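PDB 3TQM: ribosome-associated factor Y from Coxiella burnetii, which associates with 100S ribosomes, dimers of 70S ribosomes, as a short-type hibernation factor, and probably regulates translation. Local coordinates for residues H25-C30 against H79-Q84. Numbering follows the deposited sequence.
Sequences HRIQPC and HKLETQ
Glu82, on helix 70-89, reaches across to the backbone of Gln28 in the loop between helix 14-24 and strand 36-44. Its CG lies anti to its own carbonyl carbon (chi1 -65°), and chi2 of -150° extends the chain to CD. There OE2 accepts a hydrogen bond from Gln28 N at 3.0 Å, through the anti lone pair, with a bent N-H...O angle. OE2 also lies 2.8 Å from Gln28 O, two acceptors with no hydrogen bond between them.

Apolar packing runs beside this bond. Ile27 CG1, anti to its backbone N (chi1 -161°), slides past the Glu82 chain in the opposite direction, 3.5 Å from Glu82 CG. Beyond it, Ile27 CD1 meets Leu81 CB at 3.3 Å, the two side chains crossing at about a right angle. Leu81 in turn rests on Ile61 and Ala63 of strand 59-65, so the contact joins the loop to the helix-on-sheet layer of this HPF/YfiA-family alpha/beta fold.

Between residues 25-30 and 79-84 the one hydrogen bond thus runs from the backbone N-H of Gln28 to the Glu82 carboxylate, beside the buried Ile27-Leu81 pair; the nearby Gln28 carbonyl oxygen probably repels that carboxylate, offsetting part of the gain and perhaps easing protonation of Glu82.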
loop_
_atom_site.group_PDB
_atom_site.type_symbol
_atom_site.label_atom_id
_atom_site.label_comp_id
_atom_site.label_asym_id
_atom_site.label_seq_id
_atom_site.Cartn_x
_atom_site.Cartn_y
_atom_site.Cartn_z
ATOM N N HIS A 25 7.080 0.373 -6.270
ATOM C CA HIS A 25 7.777 0.868 -7.451
ATOM C C HIS A 25 7.511 -0.014 -8.669
ATOM O O HIS A 25 7.940 0.301 -9.780
ATOM C CB HIS A 25 9.281 0.970 -7.183
ATOM C CG HIS A 25 9.646 2.043 -6.206
ATOM N ND1 HIS A 25 9.083 3.300 -6.238
ATOM C CD2 HIS A 25 10.515 2.046 -5.166
ATOM C CE1 HIS A 25 9.591 4.033 -5.263
ATOM N NE2 HIS A 25 10.462 3.296 -4.597
ATOM N N ARG A 26 6.795 -1.114 -8.451
ATOM C CA ARG A 26 6.450 -2.044 -9.521
ATOM C C ARG A 26 4.981 -1.936 -9.906
ATOM O O ARG A 26 4.550 -2.508 -10.906
ATOM C CB ARG A 26 6.735 -3.484 -9.090
ATOM C CG ARG A 26 8.200 -3.868 -9.042
ATOM C CD ARG A 26 8.341 -5.306 -8.570
ATOM N NE ARG A 26 9.730 -5.748 -8.539
ATOM C CZ ARG A 26 10.186 -6.702 -7.733
ATOM N NH1 ARG A 26 9.361 -7.303 -6.882
ATOM N NH2 ARG A 26 11.465 -7.048 -7.767
ATOM N N ILE A 27 4.211 -1.205 -9.107
ATOM C CA ILE A 27 2.762 -1.163 -9.277
ATOM C C ILE A 27 2.326 -0.460 -10.565
ATOM O O ILE A 27 2.968 0.482 -11.028
ATOM C CB ILE A 27 2.068 -0.509 -8.069
ATOM C CG1 ILE A 27 0.589 -0.887 -8.040
ATOM C CG2 ILE A 27 2.237 0.999 -8.100
ATOM C CD1 ILE A 27 -0.134 -0.362 -6.833
ATOM N N GLN A 28 1.226 -0.936 -11.137
ATOM C CA GLN A 28 0.684 -0.375 -12.366
ATOM C C GLN A 28 -0.770 -0.807 -12.510
ATOM O O GLN A 28 -1.200 -1.753 -11.852
ATOM C CB GLN A 28 1.507 -0.835 -13.571
ATOM C CG GLN A 28 2.171 -2.184 -13.387
ATOM C CD GLN A 28 2.253 -2.967 -14.677
ATOM O OE1 GLN A 28 3.152 -2.756 -15.495
ATOM N NE2 GLN A 28 1.305 -3.877 -14.872
ATOM N N PRO A 29 -1.532 -0.125 -13.380
ATOM C CA PRO A 29 -1.081 0.953 -14.270
ATOM C C PRO A 29 -1.046 2.330 -13.609
ATOM O O PRO A 29 -1.423 2.476 -12.445
ATOM C CB PRO A 29 -2.140 0.941 -15.370
ATOM C CG PRO A 29 -3.384 0.516 -14.664
ATOM C CD PRO A 29 -2.949 -0.463 -13.603
ATOM N N CYS A 30 -0.575 3.321 -14.360
ATOM C CA CYS A 30 -0.635 4.720 -13.949
ATOM C C CYS A 30 0.190 5.052 -12.701
ATOM O O CYS A 30 -0.132 5.989 -11.970
ATOM C CB CYS A 30 -2.093 5.151 -13.754
ATOM S SG CYS A 30 -3.116 5.014 -15.245
ATOM N N HIS A 79 -2.378 -5.968 -4.906
ATOM C CA HIS A 79 -3.397 -6.427 -5.849
ATOM C C HIS A 79 -4.637 -5.546 -5.788
ATOM O O HIS A 79 -5.236 -5.231 -6.813
ATOM C CB HIS A 79 -3.784 -7.882 -5.582
ATOM C CG HIS A 79 -2.682 -8.861 -5.839
ATOM N ND1 HIS A 79 -2.246 -9.175 -7.108
ATOM C CD2 HIS A 79 -1.934 -9.604 -4.989
ATOM C CE1 HIS A 79 -1.274 -10.065 -7.029
ATOM N NE2 HIS A 79 -1.065 -10.343 -5.755
ATOM N N LYS A 80 -5.027 -5.159 -4.579
ATOM C CA LYS A 80 -6.164 -4.264 -4.403
ATOM C C LYS A 80 -5.867 -2.890 -5.000
ATOM O O LYS A 80 -6.743 -2.266 -5.604
ATOM C CB LYS A 80 -6.532 -4.134 -2.922
ATOM C CG LYS A 80 -7.174 -5.382 -2.339
ATOM C CD LYS A 80 -7.754 -5.123 -0.954
ATOM C CE LYS A 80 -8.604 -6.297 -0.493
ATOM N NZ LYS A 80 -9.275 -6.035 0.809
ATOM N N LEU A 81 -4.633 -2.423 -4.831
ATOM C CA LEU A 81 -4.219 -1.153 -5.410
ATOM C C LEU A 81 -4.262 -1.200 -6.935
ATOM O O LEU A 81 -4.827 -0.312 -7.574
ATOM C CB LEU A 81 -2.816 -0.767 -4.939
ATOM C CG LEU A 81 -2.657 -0.236 -3.518
ATOM C CD1 LEU A 81 -1.250 0.308 -3.319
ATOM C CD2 LEU A 81 -3.688 0.844 -3.230
ATOM N N GLU A 82 -3.665 -2.236 -7.514
ATOM C CA GLU A 82 -3.639 -2.387 -8.963
ATOM C C GLU A 82 -5.049 -2.415 -9.534
ATOM O O GLU A 82 -5.326 -1.789 -10.556
ATOM C CB GLU A 82 -2.870 -3.645 -9.368
ATOM C CG GLU A 82 -1.396 -3.597 -9.014
ATOM C CD GLU A 82 -0.540 -4.404 -9.971
ATOM O OE1 GLU A 82 -0.690 -5.643 -10.009
ATOM O OE2 GLU A 82 0.280 -3.794 -10.693
ATOM N N THR A 83 -5.935 -3.147 -8.870
ATOM C CA THR A 83 -7.339 -3.162 -9.249
ATOM C C THR A 83 -7.891 -1.740 -9.286
ATOM O O THR A 83 -8.494 -1.325 -10.274
ATOM C CB THR A 83 -8.186 -4.002 -8.270
ATOM O OG1 THR A 83 -7.746 -5.365 -8.298
ATOM C CG2 THR A 83 -9.658 -3.943 -8.652
ATOM N N GLN A 84 -7.672 -0.996 -8.207
ATOM C CA GLN A 84 -8.202 0.361 -8.089
ATOM C C GLN A 84 -7.568 1.321 -9.094
ATOM O O GLN A 84 -8.220 2.252 -9.575
ATOM C CB GLN A 84 -8.031 0.888 -6.662
ATOM C CG GLN A 84 -8.922 0.192 -5.646
ATOM C CD GLN A 84 -10.381 0.195 -6.061
ATOM O OE1 GLN A 84 -11.043 -0.842 -6.047
ATOM N NE2 GLN A 84 -10.890 1.366 -6.434
#